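Local coordinates for protein dehydratase, IlvD/Edd family (Caulobacter crescentus, PDB 5OYN) that catalyses the dehydration of D-xylonate, and of D-gluconate, to 2-dehydro-3-deoxy sugar acids, using a [2Fe-2S] cluster and a magnesium ion, at residues N102-R105 with A109-R112; S286-P291 with S470-N475. All blocks are in the same frame, centred on the assembly; numbering follows the deposited sequence.

Contact 1: residues N102-R105 with A109-R112; sequences NCRR and ALDR. With FES (Fe2/s2 (inorganic) cluster), chain F.
R104 lays the edge of its guanidinium group against the carboxylate of D111, and two nitrogens take part, one to each oxygen. NE donates to D111 OD2 at 2.6 Å. NH2 donates to D111 OD1 at 3.0 Å. This is a side-on, bidentate salt bridge. Both oxygens lie close to the guanidinium plane, but the carboxylate is turned 44° against it. NE comes to OD2 on the syn side but tilted out of the carboxylate plane, and NH2 meets OD1 from above that plane. The arginine chain is bent to get there: CG is anti to the backbone N (chi1 165°) and the chain folds at chi2 (67°). L110 crosses it at about a right angle, with its CB 3.6 Å from R104 NH2. The two segments belong to one connection of the N-terminal region. The loop after strand 90-95 carries R104, and L110 and D111 lie on helix 109-125, so the bridge ties the loop to the helix that follows. The arrangement also faces the subunit interface. R104 NH2 makes a second salt bridge, to E121 of the second subunit, and H97 reaches D111 OD1 through a weak hydrogen bond. R104 NH1 turns back to R105 O in a weak bond of 2.8 Å. With a leucine in place of R104, D111 would probably lose the cation that holds its carboxylate, and E121 of the second subunit would lose its mate. Two residues before R104, N102 belongs to the iron-sulfur pocket. Its OD1 lies 3.3 Å from S1 of the cluster, whose known cysteine ligands are C69, C137 and C210.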
loop_
_atom_site.group_PDB
_atom_site.type_symbol
_atom_site.label_atom_id
_atom_site.label_comp_id
_atom_site.label_asym_id
_atom_site.label_seq_id
_atom_site.Cartn_x
_atom_site.Cartn_y
_atom_site.Cartn_z
ATOM N N ASN A 102 18.586 15.304 8.972
ATOM C CA ASN A 102 19.400 14.742 10.047
ATOM C C ASN A 102 20.601 13.964 9.508
ATOM O O ASN A 102 21.695 14.040 10.080
ATOM C CB ASN A 102 18.549 13.850 10.946
ATOM C CG ASN A 102 17.975 14.583 12.148
ATOM O OD1 ASN A 102 18.049 15.812 12.260
ATOM N ND2 ASN A 102 17.391 13.818 13.063
ATOM N N CYS A 103 20.437 13.216 8.413
ATOM C CA CYS A 103 21.505 12.343 7.942
ATOM C C CYS A 103 22.192 12.809 6.666
ATOM O O CYS A 103 23.175 12.182 6.256
ATOM C CB CYS A 103 20.976 10.923 7.701
ATOM S SG CYS A 103 20.922 9.876 9.152
ATOM N N ARG A 104 21.702 13.853 6.009
ATOM C CA ARG A 104 22.297 14.271 4.746
ATOM C C ARG A 104 23.643 14.964 4.982
ATOM O O ARG A 104 23.743 15.905 5.773
ATOM C CB ARG A 104 21.344 15.189 3.987
ATOM C CG ARG A 104 22.006 15.932 2.864
ATOM C CD ARG A 104 22.451 15.015 1.744
ATOM N NE ARG A 104 22.497 15.752 0.486
ATOM C CZ ARG A 104 23.612 16.114 -0.143
ATOM N NH1 ARG A 104 24.801 15.803 0.356
ATOM N NH2 ARG A 104 23.532 16.787 -1.283
ATOM N N ARG A 105 24.679 14.494 4.283
ATOM C CA ARG A 105 26.040 14.962 4.479
ATOM C C ARG A 105 26.675 15.332 3.144
ATOM O O ARG A 105 26.519 14.606 2.160
ATOM C CB ARG A 105 26.873 13.888 5.193
ATOM C CG ARG A 105 26.454 13.709 6.649
ATOM C CD ARG A 105 27.071 12.476 7.270
ATOM N NE ARG A 105 28.518 12.596 7.391
ATOM C CZ ARG A 105 29.307 11.649 7.888
ATOM N NH1 ARG A 105 28.793 10.501 8.320
ATOM N NH2 ARG A 105 30.614 11.856 7.956
ATOM N N ALA A 109 21.319 21.510 3.277
ATOM C CA ALA A 109 21.166 22.781 2.579
ATOM C C ALA A 109 21.520 22.653 1.106
ATOM O O ALA A 109 21.017 23.426 0.280
ATOM C CB ALA A 109 22.031 23.856 3.238
ATOM N N LEU A 110 22.359 21.679 0.762
ATOM C CA LEU A 110 22.732 21.465 -0.626
ATOM C C LEU A 110 21.538 21.072 -1.482
ATOM O O LEU A 110 21.546 21.282 -2.699
ATOM C CB LEU A 110 23.796 20.376 -0.702
ATOM C CG LEU A 110 25.214 20.860 -0.449
ATOM C CD1 LEU A 110 26.168 19.682 -0.474
ATOM C CD2 LEU A 110 25.563 21.864 -1.515
ATOM N N ASP A 111 20.510 20.497 -0.871
ATOM C CA ASP A 111 19.481 19.800 -1.626
ATOM C C ASP A 111 18.285 20.670 -1.967
ATOM O O ASP A 111 17.564 20.355 -2.920
ATOM C CB ASP A 111 19.024 18.568 -0.846
ATOM C CG ASP A 111 20.026 17.431 -0.945
ATOM O OD1 ASP A 111 20.702 17.352 -1.997
ATOM O OD2 ASP A 111 20.148 16.631 0.013
ATOM N N ARG A 112 18.064 21.760 -1.227
ATOM C CA ARG A 112 16.876 22.564 -1.467
ATOM C C ARG A 112 16.846 23.075 -2.897
ATOM O O ARG A 112 15.810 23.007 -3.570
ATOM C CB ARG A 112 16.819 23.718 -0.483
ATOM C CG ARG A 112 15.525 24.481 -0.553
ATOM C CD ARG A 112 15.685 25.856 0.050
ATOM N NE ARG A 112 16.246 26.774 -0.930
ATOM C CZ ARG A 112 16.874 27.903 -0.628
ATOM N NH1 ARG A 112 17.026 28.271 0.635
ATOM N NH2 ARG A 112 17.343 28.665 -1.600
HETATM FE FE1 FES F . 13.428 16.355 9.306
HETATM FE FE2 FES F . 14.461 17.860 11.753
HETATM S S1 FES F . 15.075 16.004 10.730
HETATM S S2 FES F . 12.546 17.853 10.659
#

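Contact 2: residues S286-P291 with S470-N475; sequences STNAQP and SAEVVN. With MG (magnesium ion), chain E.
The magnesium site of the dehydratase is where these two segments meet, through N288 and E472. E472 OE2 binds the magnesium ion at 2.1 Å. A water lies 2.2 Å from the metal, and E101 and D138 of the same chain are further ligands, together with the carboxylated K139. The other oxygen, E472 OE1, stays 3.4 Å from the magnesium, so the carboxylate binds through one oxygen. Its chain is extended beyond CG (chi2 177°), which carries the carboxylate from the loop to the metal. N288 ND2 comes to 3.3 Å from E472 OE2. The two side chains cross at about a right angle, yet their amide and carboxylate planes are nearly parallel, 4° apart. N288 sits beside the bound oxygen, as a second-shell residue, with its ND2 4.0 Å from the metal. The site draws on both family regions of the IlvD/Edd fold: N288 lies in the N-terminal one and E472 in the C-terminal one. N288 lies in the type I turn, from S286 to A289, that leads into helix 289-299. S286 OG caps this turn by accepting from N288 N at 2.8 Å. The amide is fixed from outside the pair as well, since ND2 donates to T215 and OD1 accepts from R497. E472 is the centre of an inverse gamma turn in the loop after strand 455-460. Its OE1 also has a weak hydrogen bond to H600 of the second subunit.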
loop_
_atom_site.group_PDB
_atom_site.type_symbol
_atom_site.label_atom_id
_atom_site.label_comp_id
_atom_site.label_asym_id
_atom_site.label_seq_id
_atom_site.Cartn_x
_atom_site.Cartn_y
_atom_site.Cartn_z
ATOM N N SER A 286 12.851 29.688 13.890
ATOM C CA SER A 286 14.239 29.360 13.621
ATOM C C SER A 286 14.902 30.385 12.708
ATOM O O SER A 286 14.301 30.880 11.747
ATOM C CB SER A 286 14.318 27.981 12.979
ATOM O OG SER A 286 15.404 27.893 12.072
ATOM N N THR A 287 16.170 30.668 12.999
ATOM C CA THR A 287 16.979 31.526 12.142
ATOM C C THR A 287 17.105 30.987 10.728
ATOM O O THR A 287 17.477 31.730 9.816
ATOM C CB THR A 287 18.368 31.674 12.740
ATOM O OG1 THR A 287 19.007 30.389 12.742
ATOM C CG2 THR A 287 18.272 32.219 14.176
ATOM N N ASN A 288 16.846 29.703 10.518
ATOM C CA ASN A 288 16.886 29.209 9.154
ATOM C C ASN A 288 15.717 29.733 8.343
ATOM O O ASN A 288 15.776 29.705 7.108
ATOM C CB ASN A 288 16.924 27.687 9.155
ATOM C CG ASN A 288 18.216 27.156 9.704
ATOM O OD1 ASN A 288 19.259 27.786 9.564
ATOM N ND2 ASN A 288 18.164 25.998 10.338
ATOM N N ALA A 289 14.668 30.231 9.008
ATOM C CA ALA A 289 13.561 30.835 8.275
ATOM C C ALA A 289 14.037 32.000 7.421
ATOM O O ALA A 289 13.475 32.245 6.344
ATOM C CB ALA A 289 12.462 31.286 9.238
ATOM N N GLN A 290 15.103 32.711 7.863
ATOM C CA GLN A 290 15.510 33.927 7.167
ATOM C C GLN A 290 16.024 33.626 5.764
ATOM O O GLN A 290 15.450 34.146 4.793
ATOM C CB GLN A 290 16.518 34.713 8.008
ATOM C CG GLN A 290 17.140 35.897 7.280
ATOM C CD GLN A 290 18.377 35.535 6.479
ATOM O OE1 GLN A 290 19.357 35.039 7.024
ATOM N NE2 GLN A 290 18.336 35.789 5.177
ATOM N N PRO A 291 17.069 32.805 5.575
ATOM C CA PRO A 291 17.447 32.472 4.191
ATOM C C PRO A 291 16.283 31.940 3.381
ATOM O O PRO A 291 16.184 32.252 2.190
ATOM C CB PRO A 291 18.548 31.417 4.362
ATOM C CG PRO A 291 19.070 31.624 5.708
ATOM C CD PRO A 291 17.929 32.113 6.551
ATOM N N SER A 470 25.468 25.904 3.341
ATOM C CA SER A 470 25.744 26.314 4.713
ATOM C C SER A 470 25.415 25.177 5.677
ATOM O O SER A 470 24.571 24.324 5.391
ATOM C CB SER A 470 24.943 27.564 5.047
ATOM O OG SER A 470 23.680 27.521 4.394
ATOM N N ALA A 471 26.096 25.157 6.823
ATOM C CA ALA A 471 25.995 24.053 7.765
ATOM C C ALA A 471 25.552 24.524 9.147
ATOM O O ALA A 471 25.879 25.634 9.585
ATOM C CB ALA A 471 27.323 23.309 7.887
ATOM N N GLU A 472 24.810 23.655 9.839
ATOM C CA GLU A 472 24.294 23.933 11.179
ATOM C C GLU A 472 25.377 23.590 12.192
ATOM O O GLU A 472 25.333 22.552 12.853
ATOM C CB GLU A 472 23.024 23.132 11.458
ATOM C CG GLU A 472 21.804 23.520 10.613
ATOM C CD GLU A 472 20.567 22.630 10.866
ATOM O OE1 GLU A 472 20.641 21.573 11.541
ATOM O OE2 GLU A 472 19.474 23.022 10.337
ATOM N N VAL A 473 26.368 24.475 12.316
ATOM C CA VAL A 473 27.506 24.215 13.208
ATOM C C VAL A 473 27.850 25.384 14.136
ATOM O O VAL A 473 28.888 25.359 14.811
ATOM C CB VAL A 473 28.760 23.823 12.400
ATOM C CG1 VAL A 473 28.566 22.475 11.710
ATOM C CG2 VAL A 473 29.131 24.920 11.409
ATOM N N VAL A 474 26.988 26.400 14.203
ATOM C CA VAL A 474 27.337 27.591 14.972
ATOM C C VAL A 474 27.011 27.430 16.457
ATOM O O VAL A 474 27.653 28.065 17.305
ATOM C CB VAL A 474 26.652 28.833 14.375
ATOM C CG1 VAL A 474 26.904 30.064 15.238
ATOM C CG2 VAL A 474 27.160 29.088 12.955
ATOM N N ASN A 475 26.042 26.587 16.821
ATOM C CA ASN A 475 25.710 26.451 18.240
ATOM C C ASN A 475 26.825 25.725 19.001
ATOM O O ASN A 475 26.592 24.671 19.607
ATOM C CB ASN A 475 24.350 25.754 18.430
ATOM C CG ASN A 475 24.231 24.421 17.682
ATOM O OD1 ASN A 475 24.596 24.307 16.510
ATOM N ND2 ASN A 475 23.693 23.414 18.361
HETATM MG MG MG E . 17.714 22.039 9.791
HETATM O O HOH W 1 16.893 22.821 11.636
#

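From the N terminus, contact 1 comes first. It closes a tight loop, with three residues between its segments, in the connection from strand 90-95 to helix 109-125. Contact 2 opens only after that loop has closed, so the two lie in series and neither nest nor cross. It is long-range: 178 residues separate its segments, and it joins the turn leading into helix 289-299 to the loop that precedes helix 480-484. The centres of contacts 1 and 2 are about 13 Å apart. The contacts touch directly where A109 CB packs on S470 O at 3.4 Å. E101, next to N102 in the chain, shares the magnesium with E472. Both contacts also reach the second subunit.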